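Local coordinates for putative endo-1,4-beta-xylanase (Bacteroides thetaiotaomicron VPI-5482, PDB 5MSX), which probably hydrolyses arabinofuranosyl linkages in plant pectin, as a glycoside hydrolase of family GH43, at residues 111-116 with 148-153; 126-131 with 140-145; 253-258 with 304-309; 280-285 with 340-345. One frame throughout, in Å; residues are numbered along the deposited sequence.

Contact 1 (111-116 with 148-153)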
loop_
_atom_site.group_PDB
_atom_site.type_symbol
_atom_site.label_atom_id
_atom_site.label_comp_id
_atom_site.label_asym_id
_atom_site.label_seq_id
_atom_site.Cartn_x
_atom_site.Cartn_y
_atom_site.Cartn_z
ATOM N N ASN C 111 -22.972 -7.119 12.044
ATOM C CA ASN C 111 -24.110 -8.047 11.910
ATOM C C ASN C 111 -23.660 -9.475 11.705
ATOM O O ASN C 111 -24.156 -10.160 10.828
ATOM C CB ASN C 111 -25.061 -7.574 10.800
ATOM C CG ASN C 111 -25.569 -6.174 11.059
ATOM O OD1 ASN C 111 -25.924 -5.829 12.183
ATOM N ND2 ASN C 111 -25.573 -5.348 10.041
ATOM N N GLY C 112 -22.690 -9.910 12.518
ATOM C CA GLY C 112 -22.153 -11.280 12.454
ATOM C C GLY C 112 -21.003 -11.584 11.496
ATOM O O GLY C 112 -20.519 -12.726 11.444
ATOM N N TYR C 113 -20.542 -10.596 10.732
ATOM C CA TYR C 113 -19.579 -10.872 9.650
ATOM C C TYR C 113 -18.450 -9.854 9.620
ATOM O O TYR C 113 -18.665 -8.682 9.874
ATOM C CB TYR C 113 -20.289 -10.938 8.275
ATOM C CG TYR C 113 -21.191 -12.134 8.137
ATOM C CD1 TYR C 113 -22.497 -12.100 8.587
ATOM C CD2 TYR C 113 -20.729 -13.309 7.571
ATOM C CE1 TYR C 113 -23.323 -13.212 8.463
ATOM C CE2 TYR C 113 -21.545 -14.413 7.439
ATOM C CZ TYR C 113 -22.835 -14.353 7.894
ATOM O OH TYR C 113 -23.621 -15.463 7.787
ATOM N N MET C 114 -17.246 -10.327 9.302
ATOM C CA MET C 114 -16.077 -9.458 9.277
ATOM C C MET C 114 -16.033 -8.631 7.991
ATOM O O MET C 114 -16.273 -9.188 6.919
ATOM C CB MET C 114 -14.819 -10.295 9.401
ATOM C CG MET C 114 -14.734 -10.993 10.763
ATOM S SD MET C 114 -13.307 -12.058 10.903
ATOM C CE MET C 114 -13.504 -13.180 9.505
ATOM N N TYR C 115 -15.706 -7.344 8.134
ATOM C CA TYR C 115 -15.472 -6.399 7.039
ATOM C C TYR C 115 -14.178 -5.606 7.244
ATOM O O TYR C 115 -13.897 -5.169 8.358
ATOM C CB TYR C 115 -16.583 -5.351 6.963
ATOM C CG TYR C 115 -17.928 -5.926 6.649
ATOM C CD1 TYR C 115 -18.712 -6.492 7.653
ATOM C CD2 TYR C 115 -18.432 -5.894 5.336
ATOM C CE1 TYR C 115 -19.946 -7.046 7.360
ATOM C CE2 TYR C 115 -19.672 -6.414 5.033
ATOM C CZ TYR C 115 -20.433 -7.002 6.034
ATOM O OH TYR C 115 -21.665 -7.542 5.726
ATOM N N PRO C 116 -13.433 -5.357 6.150
ATOM C CA PRO C 116 -12.338 -4.387 6.180
ATOM C C PRO C 116 -12.817 -2.951 6.024
ATOM O O PRO C 116 -13.628 -2.653 5.149
ATOM C CB PRO C 116 -11.487 -4.805 4.986
ATOM C CG PRO C 116 -12.458 -5.387 4.008
ATOM C CD PRO C 116 -13.562 -6.002 4.825
ATOM N N LYS C 148 -17.827 -18.856 -0.592
ATOM C CA LYS C 148 -19.287 -18.974 -0.727
ATOM C C LYS C 148 -19.984 -18.683 0.611
ATOM O O LYS C 148 -20.878 -17.839 0.680
ATOM C CB LYS C 148 -19.621 -20.384 -1.230
ATOM C CG LYS C 148 -21.095 -20.709 -1.448
ATOM C CD LYS C 148 -21.252 -22.096 -2.083
ATOM C CE LYS C 148 -22.643 -22.689 -1.884
ATOM N NZ LYS C 148 -23.720 -21.787 -2.382
ATOM N N ASN C 149 -19.544 -19.364 1.668
ATOM C CA ASN C 149 -19.881 -18.995 3.062
ATOM C C ASN C 149 -18.733 -18.141 3.664
ATOM O O ASN C 149 -17.703 -18.689 3.985
ATOM C CB ASN C 149 -20.093 -20.263 3.913
ATOM C CG ASN C 149 -20.325 -19.944 5.385
ATOM O OD1 ASN C 149 -20.662 -18.821 5.732
ATOM N ND2 ASN C 149 -20.123 -20.927 6.254
ATOM N N PRO C 150 -18.922 -16.819 3.828
ATOM C CA PRO C 150 -17.889 -15.964 4.373
ATOM C C PRO C 150 -17.972 -15.788 5.919
ATOM O O PRO C 150 -17.588 -14.732 6.444
ATOM C CB PRO C 150 -18.193 -14.629 3.677
ATOM C CG PRO C 150 -19.686 -14.587 3.608
ATOM C CD PRO C 150 -20.139 -16.025 3.543
ATOM N N GLY C 151 -18.472 -16.809 6.618
ATOM C CA GLY C 151 -18.712 -16.729 8.048
ATOM C C GLY C 151 -17.406 -16.772 8.827
ATOM O O GLY C 151 -16.464 -17.433 8.440
ATOM N N GLY C 152 -17.389 -16.068 9.949
ATOM C CA GLY C 152 -16.231 -16.027 10.856
ATOM C C GLY C 152 -16.285 -14.717 11.609
ATOM O O GLY C 152 -16.856 -13.754 11.125
ATOM N N ILE C 153 -15.711 -14.688 12.806
ATOM C CA ILE C 153 -15.746 -13.496 13.642
ATOM C C ILE C 153 -14.391 -13.223 14.319
ATOM O O ILE C 153 -13.506 -14.076 14.326
ATOM C CB ILE C 153 -16.792 -13.662 14.775
ATOM C CG1 ILE C 153 -16.382 -14.818 15.702
ATOM C CG2 ILE C 153 -18.184 -13.917 14.187
ATOM C CD1 ILE C 153 -17.282 -14.976 16.899
HETATM O O HOH W 1 -19.833 -15.003 10.824
HETATM O O HOH W 2 -17.109 -13.184 8.577
HETATM O O HOH W 3 -15.904 -11.757 6.237
#
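M114 folds over the backbone of G152 and I153, Y113 lies against P150 and G151, and waters lie between the two backbones. The first torsion of M114 (chi1 -65°) sets CG beside its own backbone N, and CG comes to 3.5 Å from G152 O. The chain runs straight on to SD, which packs 3.8 Å from I153 C, and then bends at the last torsion (chi3 -56°), turning CE back onto the G152 carbonyl. P150 O lies at the edge of the Y113 ring, near its plane, 3.6 Å from Y113 CD2. Y113 CE2 meets G151 CA at 3.7 Å and also approaches the proline ring at CG. Water 1 sits over one face of the tyrosine, toward the rim. F139 meets both the Y113 ring and P150, completing this small cluster. I153 directs its CB away from 111-116, yet CG2 touches G112 O at 3.8 Å. No direct hydrogen bond crosses. Instead G152 N donates to water 1 at 2.8 Å, and that water lies close to G112 O. M114 N donates to water 2 at 3.0 Å, which also lies within bonding range of P150 O and G152 O. The I153 side chain is also about 4 Å from those of E200 and D154, the predicted proton donor and its pKa modulator. The arrangement is consistent with a place beside the predicted active site of the five-bladed beta-propeller characteristic of GH43.

Contact 2 (126-131 with 140-145). With EDO (1,2-ethanediol), chain Q.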
loop_
_atom_site.group_PDB
_atom_site.type_symbol
_atom_site.label_atom_id
_atom_site.label_comp_id
_atom_site.label_asym_id
_atom_site.label_seq_id
_atom_site.Cartn_x
_atom_site.Cartn_y
_atom_site.Cartn_z
ATOM N N PHE C 126 -14.183 6.085 9.332
ATOM C CA PHE C 126 -13.864 4.884 8.630
ATOM C C PHE C 126 -14.937 4.628 7.596
ATOM O O PHE C 126 -16.075 5.073 7.775
ATOM C CB PHE C 126 -13.738 3.706 9.604
ATOM C CG PHE C 126 -12.423 3.655 10.321
ATOM C CD1 PHE C 126 -12.203 4.418 11.457
ATOM C CD2 PHE C 126 -11.392 2.852 9.847
ATOM C CE1 PHE C 126 -10.983 4.382 12.118
ATOM C CE2 PHE C 126 -10.168 2.788 10.517
ATOM C CZ PHE C 126 -9.962 3.559 11.643
ATOM N N LYS C 127 -14.564 3.939 6.512
ATOM C CA LYS C 127 -15.514 3.487 5.495
ATOM C C LYS C 127 -15.179 2.086 5.105
ATOM O O LYS C 127 -14.024 1.684 5.213
ATOM C CB LYS C 127 -15.403 4.328 4.214
ATOM C CG LYS C 127 -15.812 5.771 4.329
ATOM C CD LYS C 127 -15.773 6.425 2.951
ATOM C CE LYS C 127 -15.290 7.862 3.043
ATOM N NZ LYS C 127 -16.153 8.697 3.936
ATOM N N LEU C 128 -16.145 1.338 4.600
ATOM C CA LEU C 128 -15.815 0.040 4.004
ATOM C C LEU C 128 -14.728 0.247 2.932
ATOM O O LEU C 128 -14.763 1.227 2.186
ATOM C CB LEU C 128 -17.034 -0.636 3.410
ATOM C CG LEU C 128 -18.016 -1.268 4.394
ATOM C CD1 LEU C 128 -19.139 -1.950 3.640
ATOM C CD2 LEU C 128 -17.301 -2.276 5.281
ATOM N N ALA C 129 -13.741 -0.645 2.929
ATOM C CA ALA C 129 -12.568 -0.531 2.063
ATOM C C ALA C 129 -12.837 -1.063 0.658
ATOM O O ALA C 129 -12.176 -0.647 -0.287
ATOM C CB ALA C 129 -11.395 -1.257 2.682
ATOM N N ARG C 130 -13.783 -1.998 0.561
ATOM C CA ARG C 130 -14.280 -2.565 -0.682
ATOM C C ARG C 130 -15.765 -2.272 -0.818
ATOM O O ARG C 130 -16.474 -2.218 0.186
ATOM C CB ARG C 130 -14.142 -4.088 -0.668
ATOM C CG ARG C 130 -12.735 -4.558 -0.873
ATOM C CD ARG C 130 -12.664 -5.942 -1.486
ATOM N NE ARG C 130 -12.208 -6.906 -0.504
ATOM C CZ ARG C 130 -12.983 -7.659 0.260
ATOM N NH1 ARG C 130 -14.312 -7.602 0.175
ATOM N NH2 ARG C 130 -12.409 -8.491 1.120
ATOM N N GLY C 131 -16.228 -2.096 -2.063
ATOM C CA GLY C 131 -17.666 -2.028 -2.373
ATOM C C GLY C 131 -18.254 -0.706 -1.948
ATOM O O GLY C 131 -17.515 0.211 -1.575
ATOM N N THR C 140 -22.988 -8.145 3.143
ATOM C CA THR C 140 -22.717 -7.365 1.929
ATOM C C THR C 140 -21.582 -8.084 1.159
ATOM O O THR C 140 -20.856 -8.906 1.744
ATOM C CB THR C 140 -22.372 -5.915 2.367
ATOM O OG1 THR C 140 -23.556 -5.309 2.903
ATOM C CG2 THR C 140 -21.850 -5.011 1.296
ATOM N N PRO C 141 -21.462 -7.848 -0.170
ATOM C CA PRO C 141 -20.299 -8.399 -0.897
ATOM C C PRO C 141 -18.935 -7.870 -0.417
ATOM O O PRO C 141 -17.919 -8.456 -0.747
ATOM C CB PRO C 141 -20.557 -7.970 -2.351
ATOM C CG PRO C 141 -22.041 -7.831 -2.439
ATOM C CD PRO C 141 -22.476 -7.313 -1.103
ATOM N N SER C 142 -18.943 -6.743 0.291
ATOM C CA SER C 142 -17.824 -6.161 1.025
ATOM C C SER C 142 -17.174 -6.939 2.190
ATOM O O SER C 142 -16.255 -6.400 2.831
ATOM C CB SER C 142 -18.280 -4.838 1.617
ATOM O OG SER C 142 -18.632 -3.934 0.605
ATOM N N THR C 143 -17.622 -8.157 2.488
ATOM C CA THR C 143 -17.034 -8.926 3.581
ATOM C C THR C 143 -15.539 -9.221 3.348
ATOM O O THR C 143 -15.082 -9.350 2.195
ATOM C CB THR C 143 -17.727 -10.283 3.785
ATOM O OG1 THR C 143 -17.768 -10.974 2.539
ATOM C CG2 THR C 143 -19.140 -10.130 4.357
ATOM N N LEU C 144 -14.806 -9.366 4.454
ATOM C CA LEU C 144 -13.393 -9.706 4.432
ATOM C C LEU C 144 -13.161 -11.065 3.803
ATOM O O LEU C 144 -12.274 -11.218 2.959
ATOM C CB LEU C 144 -12.810 -9.680 5.852
ATOM C CG LEU C 144 -11.300 -9.928 5.984
ATOM C CD1 LEU C 144 -10.516 -8.791 5.340
ATOM C CD2 LEU C 144 -10.897 -10.119 7.451
ATOM N N LEU C 145 -13.912 -12.072 4.218
ATOM C CA LEU C 145 -13.789 -13.371 3.562
ATOM C C LEU C 145 -14.648 -13.351 2.290
ATOM O O LEU C 145 -15.600 -12.594 2.193
ATOM C CB LEU C 145 -14.209 -14.494 4.481
ATOM C CG LEU C 145 -13.422 -14.616 5.791
ATOM C CD1 LEU C 145 -14.004 -15.730 6.648
ATOM C CD2 LEU C 145 -11.951 -14.868 5.501
HETATM C C1 EDO Q . -14.687 -3.034 -5.080
HETATM O O1 EDO Q . -14.231 -1.896 -4.331
HETATM C C2 EDO Q . -15.663 -2.576 -6.162
HETATM O O2 EDO Q . -16.850 -1.966 -5.628
#
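R130 crosses from the loop just after strand 127-128 to segment 140-145, where it grips the T143 carbonyl and, weakly, that of L144. CB heads toward that segment, with CG beside the backbone N (chi1 -75°). CG and CD carry the chain on without a close partner in 140-145, and a bend at chi3 swings the guanidinium so that T143 O lies in its plane, at the end-on edge. NE is hydrogen-bonded outside the two segments. At the tip, NH1 donates to T143 O at 2.8 Å (151°) and NH2 to the same oxygen at 3.0 Å, both from one face of the carbonyl plane. NH2 also makes a weak 3.3 Å bond to L144 O and a further bond to I182 O. Q146 NE2 adds another donor to T143 O. The backbone of the arginine is held too: S142 OG donates to R130 O at 2.8 Å, from above that carbonyl's plane, and L128 CD1 packs on S142 CB at 3.6 Å. T140-T143 forms a type I turn. Across the contact this buried cation meets carbonyls and no carboxylate; their dipoles probably stabilise its charge, while the NH1 and NH2 bonds would hold the guanidinium against turning.

Contact 3 (253-258 with 304-309). With EDO (1,2-ethanediol), chain B.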
loop_
_atom_site.group_PDB
_atom_site.type_symbol
_atom_site.label_atom_id
_atom_site.label_comp_id
_atom_site.label_asym_id
_atom_site.label_seq_id
_atom_site.Cartn_x
_atom_site.Cartn_y
_atom_site.Cartn_z
ATOM N N ARG C 253 -10.852 -13.904 44.498
ATOM C CA ARG C 253 -10.963 -12.480 44.168
ATOM C C ARG C 253 -12.276 -12.096 43.521
ATOM O O ARG C 253 -12.517 -10.929 43.284
ATOM C CB ARG C 253 -9.793 -12.028 43.292
ATOM C CG ARG C 253 -8.480 -12.049 44.058
ATOM C CD ARG C 253 -7.316 -11.557 43.230
ATOM N NE ARG C 253 -6.066 -12.112 43.745
ATOM C CZ ARG C 253 -4.930 -12.277 43.060
ATOM N NH1 ARG C 253 -4.825 -11.952 41.774
ATOM N NH2 ARG C 253 -3.872 -12.806 43.675
ATOM N N GLY C 254 -13.154 -13.042 43.271
ATOM C CA GLY C 254 -14.458 -12.718 42.657
ATOM C C GLY C 254 -14.322 -12.215 41.207
ATOM O O GLY C 254 -14.982 -11.233 40.822
ATOM N N ILE C 255 -13.465 -12.879 40.418
ATOM C CA ILE C 255 -13.232 -12.510 39.005
ATOM C C ILE C 255 -13.575 -13.690 38.114
ATOM O O ILE C 255 -12.857 -14.681 38.105
ATOM C CB ILE C 255 -11.790 -12.013 38.777
ATOM C CG1 ILE C 255 -11.572 -10.721 39.591
ATOM C CG2 ILE C 255 -11.512 -11.755 37.279
ATOM C CD1 ILE C 255 -10.117 -10.365 39.807
ATOM N N PHE C 256 -14.692 -13.574 37.394
ATOM C CA PHE C 256 -15.299 -14.677 36.656
ATOM C C PHE C 256 -15.183 -14.499 35.136
ATOM O O PHE C 256 -15.535 -13.444 34.594
ATOM C CB PHE C 256 -16.783 -14.785 37.033
ATOM C CG PHE C 256 -17.015 -15.185 38.464
ATOM C CD1 PHE C 256 -17.094 -14.224 39.467
ATOM C CD2 PHE C 256 -17.138 -16.525 38.810
ATOM C CE1 PHE C 256 -17.302 -14.595 40.795
ATOM C CE2 PHE C 256 -17.336 -16.904 40.138
ATOM C CZ PHE C 256 -17.436 -15.938 41.127
ATOM N N GLY C 257 -14.699 -15.539 34.463
ATOM C CA GLY C 257 -14.764 -15.627 33.010
ATOM C C GLY C 257 -13.945 -14.540 32.338
ATOM O O GLY C 257 -14.508 -13.723 31.611
ATOM N N PRO C 258 -12.617 -14.502 32.612
ATOM C CA PRO C 258 -11.704 -13.543 31.992
ATOM C C PRO C 258 -11.417 -13.851 30.533
ATOM O O PRO C 258 -10.402 -14.489 30.193
ATOM C CB PRO C 258 -10.438 -13.642 32.850
ATOM C CG PRO C 258 -10.444 -15.016 33.326
ATOM C CD PRO C 258 -11.905 -15.330 33.605
ATOM N N VAL C 304 -1.779 -14.928 34.334
ATOM C CA VAL C 304 -2.025 -13.550 34.753
ATOM C C VAL C 304 -2.641 -13.504 36.145
ATOM O O VAL C 304 -3.548 -14.234 36.421
ATOM C CB VAL C 304 -2.957 -12.809 33.769
ATOM C CG1 VAL C 304 -3.232 -11.386 34.264
ATOM C CG2 VAL C 304 -2.314 -12.771 32.388
ATOM N N GLU C 305 -2.129 -12.617 36.994
ATOM C CA GLU C 305 -2.662 -12.406 38.336
ATOM C C GLU C 305 -3.787 -11.379 38.178
ATOM O O GLU C 305 -3.524 -10.201 37.969
ATOM C CB GLU C 305 -1.564 -11.889 39.280
ATOM C CG GLU C 305 -0.562 -12.970 39.710
ATOM C CD GLU C 305 -1.155 -13.953 40.720
ATOM O OE1 GLU C 305 -2.172 -13.628 41.382
ATOM O OE2 GLU C 305 -0.610 -15.062 40.878
ATOM N N LEU C 306 -5.033 -11.838 38.227
ATOM C CA LEU C 306 -6.159 -10.972 37.925
ATOM C C LEU C 306 -6.591 -10.171 39.163
ATOM O O LEU C 306 -6.682 -10.705 40.260
ATOM C CB LEU C 306 -7.342 -11.789 37.391
ATOM C CG LEU C 306 -7.029 -12.675 36.188
ATOM C CD1 LEU C 306 -8.157 -13.683 35.976
ATOM C CD2 LEU C 306 -6.784 -11.863 34.925
ATOM N N THR C 307 -6.842 -8.888 38.968
ATOM C CA THR C 307 -7.456 -8.027 39.958
ATOM C C THR C 307 -8.447 -7.145 39.214
ATOM O O THR C 307 -8.346 -6.968 37.990
ATOM C CB THR C 307 -6.440 -7.103 40.681
ATOM O OG1 THR C 307 -6.097 -5.999 39.830
ATOM C CG2 THR C 307 -5.125 -7.861 41.088
ATOM N N MET C 308 -9.357 -6.550 39.964
ATOM C CA MET C 308 -10.134 -5.441 39.455
ATOM C C MET C 308 -9.605 -4.064 39.900
ATOM O O MET C 308 -10.380 -3.113 39.963
ATOM C CB MET C 308 -11.593 -5.613 39.857
ATOM C CG MET C 308 -12.214 -6.906 39.334
ATOM S SD MET C 308 -13.889 -6.965 39.948
ATOM C CE MET C 308 -14.716 -8.085 38.829
ATOM N N ASP C 309 -8.302 -3.953 40.179
ATOM C CA ASP C 309 -7.708 -2.695 40.666
ATOM C C ASP C 309 -7.157 -1.834 39.547
ATOM O O ASP C 309 -7.038 -0.652 39.738
ATOM C CB ASP C 309 -6.598 -2.968 41.673
ATOM C CG ASP C 309 -7.086 -3.753 42.866
ATOM O OD1 ASP C 309 -8.205 -3.471 43.330
ATOM O OD2 ASP C 309 -6.372 -4.655 43.353
HETATM C C1 EDO B . 1.958 -12.123 34.957
HETATM O O1 EDO B . 1.270 -12.566 33.764
HETATM C C2 EDO B . 1.132 -11.787 36.186
HETATM O O2 EDO B . 0.124 -10.761 35.919
#
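R253 and E305 form the charged part of this contact, an end-on salt bridge in which NH1 and NH2 of the arginine share one oxygen. E305 OE1 lies 3.0 Å from R253 NH2 and 3.2 Å from R253 NH1, met nearly along its C-O axis, with guanidinium and carboxylate planes turned 44° apart. R253 NH1 also donates to L306 O at 2.7 Å (166°), from above the carbonyl plane but within that of the guanidinium. The extended chain carries the guanidinium to both, L306 O on its NE side and E305 OE1 at the NH1/NH2 end. Among apolar contacts, I255 CD1 reaches T307 CA at 3.5 Å and L306 CB at 3.9 Å, while CG1 slides past M308 CG, running the opposite way. P258 CG meets L306 CD1 at 3.7 Å, the two at about a right angle. An alanine in place of I255 would probably leave L306 CB and M308 CG without their apolar partner and open a gap between the loops. L306 and M308 also rest on strands 272-278 and 287-293. Two local motifs shape the joint: an ST turn, T307 OG1 accepting from D309 N, and a G1 beta bulge, with G254 and I255 facing N250.

Contact 4 (280-285 with 340-345). With EDO (1,2-ethanediol), chain D.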
loop_
_atom_site.group_PDB
_atom_site.type_symbol
_atom_site.label_atom_id
_atom_site.label_comp_id
_atom_site.label_asym_id
_atom_site.label_seq_id
_atom_site.Cartn_x
_atom_site.Cartn_y
_atom_site.Cartn_z
ATOM N N GLY C 280 -19.431 -9.937 34.654
ATOM C CA GLY C 280 -20.205 -8.770 34.971
ATOM C C GLY C 280 -21.591 -9.099 35.487
ATOM O O GLY C 280 -21.746 -9.934 36.399
ATOM N N ARG C 281 -22.590 -8.449 34.893
ATOM C CA ARG C 281 -23.968 -8.624 35.306
ATOM C C ARG C 281 -24.702 -9.619 34.411
ATOM O O ARG C 281 -25.938 -9.531 34.307
ATOM C CB ARG C 281 -24.705 -7.279 35.333
ATOM C CG ARG C 281 -24.203 -6.293 36.371
ATOM C CD ARG C 281 -22.942 -5.559 35.922
ATOM N NE ARG C 281 -22.733 -4.328 36.662
ATOM C CZ ARG C 281 -21.573 -3.669 36.720
ATOM N NH1 ARG C 281 -20.505 -4.078 36.037
ATOM N NH2 ARG C 281 -21.482 -2.573 37.453
ATOM N N ARG C 282 -23.943 -10.541 33.788
ATOM C CA ARG C 282 -24.436 -11.606 32.890
ATOM C C ARG C 282 -24.752 -11.081 31.484
ATOM O O ARG C 282 -24.975 -9.899 31.307
ATOM C CB ARG C 282 -25.662 -12.391 33.490
ATOM C CG ARG C 282 -27.036 -12.076 32.886
ATOM C CD ARG C 282 -28.169 -12.599 33.754
ATOM N NE ARG C 282 -28.060 -14.042 33.998
ATOM C CZ ARG C 282 -28.582 -14.990 33.223
ATOM N NH1 ARG C 282 -28.433 -16.275 33.548
ATOM N NH2 ARG C 282 -29.270 -14.683 32.124
ATOM N N SER C 283 -24.820 -12.006 30.525
ATOM C CA SER C 283 -25.128 -11.702 29.116
ATOM C C SER C 283 -24.188 -10.569 28.641
ATOM O O SER C 283 -22.986 -10.571 28.969
ATOM C CB SER C 283 -26.636 -11.379 28.981
ATOM O OG SER C 283 -27.010 -11.100 27.636
ATOM N N THR C 284 -24.724 -9.570 27.948
ATOM C CA THR C 284 -23.912 -8.491 27.394
ATOM C C THR C 284 -23.931 -7.299 28.340
ATOM O O THR C 284 -24.279 -6.200 27.943
ATOM C CB THR C 284 -24.444 -8.072 26.002
ATOM O OG1 THR C 284 -25.853 -7.896 26.080
ATOM C CG2 THR C 284 -24.165 -9.120 24.955
ATOM N N ASN C 285 -23.579 -7.527 29.594
ATOM C CA ASN C 285 -23.404 -6.479 30.576
ATOM C C ASN C 285 -22.028 -6.726 31.216
ATOM O O ASN C 285 -21.907 -6.950 32.403
ATOM C CB ASN C 285 -24.524 -6.520 31.623
ATOM C CG ASN C 285 -25.894 -6.370 31.003
ATOM O OD1 ASN C 285 -26.184 -5.374 30.387
ATOM N ND2 ASN C 285 -26.709 -7.385 31.123
ATOM N N GLU C 340 -28.139 -13.339 38.197
ATOM C CA GLU C 340 -28.324 -14.759 37.952
ATOM C C GLU C 340 -27.072 -15.296 37.244
ATOM O O GLU C 340 -26.625 -14.714 36.256
ATOM C CB GLU C 340 -29.584 -14.977 37.090
ATOM C CG GLU C 340 -30.448 -16.147 37.514
ATOM C CD GLU C 340 -30.965 -16.013 38.947
ATOM O OE1 GLU C 340 -31.610 -15.006 39.292
ATOM O OE2 GLU C 340 -30.723 -16.929 39.744
ATOM N N PRO C 341 -26.493 -16.393 37.750
ATOM C CA PRO C 341 -25.375 -17.016 37.034
ATOM C C PRO C 341 -25.812 -17.615 35.703
ATOM O O PRO C 341 -27.010 -17.636 35.407
ATOM C CB PRO C 341 -24.902 -18.128 37.978
ATOM C CG PRO C 341 -26.028 -18.363 38.923
ATOM C CD PRO C 341 -26.867 -17.124 38.976
ATOM N N MET C 342 -24.845 -18.097 34.923
ATOM C CA MET C 342 -25.121 -18.694 33.619
ATOM C C MET C 342 -24.595 -20.127 33.558
ATOM O O MET C 342 -25.375 -21.043 33.422
ATOM C CB MET C 342 -24.558 -17.816 32.504
ATOM C CG MET C 342 -25.207 -18.066 31.152
ATOM S SD MET C 342 -26.702 -17.091 30.869
ATOM C CE MET C 342 -25.957 -15.510 30.488
ATOM N N LYS C 343 -23.289 -20.314 33.689
ATOM C CA LYS C 343 -22.652 -21.622 33.681
ATOM C C LYS C 343 -21.989 -22.034 34.999
ATOM O O LYS C 343 -21.589 -23.192 35.150
ATOM C CB LYS C 343 -21.594 -21.635 32.584
ATOM C CG LYS C 343 -22.193 -21.495 31.191
ATOM C CD LYS C 343 -21.107 -21.655 30.141
ATOM C CE LYS C 343 -21.658 -22.003 28.765
ATOM N NZ LYS C 343 -20.549 -22.040 27.769
ATOM N N ASP C 344 -21.871 -21.106 35.953
ATOM C CA ASP C 344 -21.175 -21.366 37.224
ATOM C C ASP C 344 -22.164 -21.078 38.345
ATOM O O ASP C 344 -22.346 -19.908 38.720
ATOM C CB ASP C 344 -19.956 -20.461 37.371
ATOM C CG ASP C 344 -19.106 -20.796 38.580
ATOM O OD1 ASP C 344 -19.573 -21.491 39.551
ATOM O OD2 ASP C 344 -17.935 -20.349 38.531
ATOM N N PRO C 345 -22.781 -22.134 38.908
ATOM C CA PRO C 345 -23.778 -21.854 39.953
ATOM C C PRO C 345 -23.233 -21.166 41.213
ATOM O O PRO C 345 -24.037 -20.685 42.015
ATOM C CB PRO C 345 -24.407 -23.236 40.257
ATOM C CG PRO C 345 -23.736 -24.231 39.366
ATOM C CD PRO C 345 -22.546 -23.585 38.722
HETATM C C1 EDO D . -29.761 -8.470 30.127
HETATM O O1 EDO D . -29.646 -7.053 30.300
HETATM C C2 EDO D . -29.844 -8.819 28.645
HETATM O O2 EDO D . -29.193 -7.839 27.821
#
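This is a surface contact between two loops, in which one arginine holds consecutive backbone carbonyls: R282, between strands 272-278 and 287-293, reaches the loop that follows strand 337-339. R282 NE donates to E340 O at 2.8 Å, almost straight at 175°, and R282 NH1 to P341 O at 2.7 Å (154°). Both oxygens lie in the guanidinium plane, although each carbonyl is approached from above its own plane. To get there the side chain leaves the backbone at an unusual chi1 of 105°, off the staggered positions, and bends again at chi3. M342 closes over one face of the group: its SD lies 3.3 Å from R282 NH1 and 3.7 Å from R282 CZ, and its CE lies over the same group toward its rim and also touches S283 N. The arginine loop is tight, with an inverse gamma turn centred on T284 and N285 ND2 bonded to R282 O. The contact joins this loop of the GH43 region to the loop between strands 337-339 and 349-351, which the F5/8 type C sequence range partly overlaps. A leucine in place of R282 would probably leave the E340 and P341 carbonyls without these donors and M342 SD without the flat group it covers. Farther along, the E221 carboxylate accepts from the backbone N atoms of M342, K343 and D344.

Contacts 1 and 2 form one neighbourhood, their centres about 10 Å apart: contact 2 is nested within the chain loop closed by contact 1, and strands 113-119 and 127-128 are neighbours in one antiparallel sheet. They join through M114 O to L144 N and Y115 OH to T140 N, both probable hydrogen bonds. Contacts 3 and 4, centred about 15 Å from each other, come later; their segments alternate along the chain, and F256 packs on D344. The pairs stand about 27 to 37 Å apart between centres, with contacts 2 and 3 on opposite sides of the chain's centre. One pair thus lies at a sheet of the GH43 region, the other among loops that join that region to the chain following it.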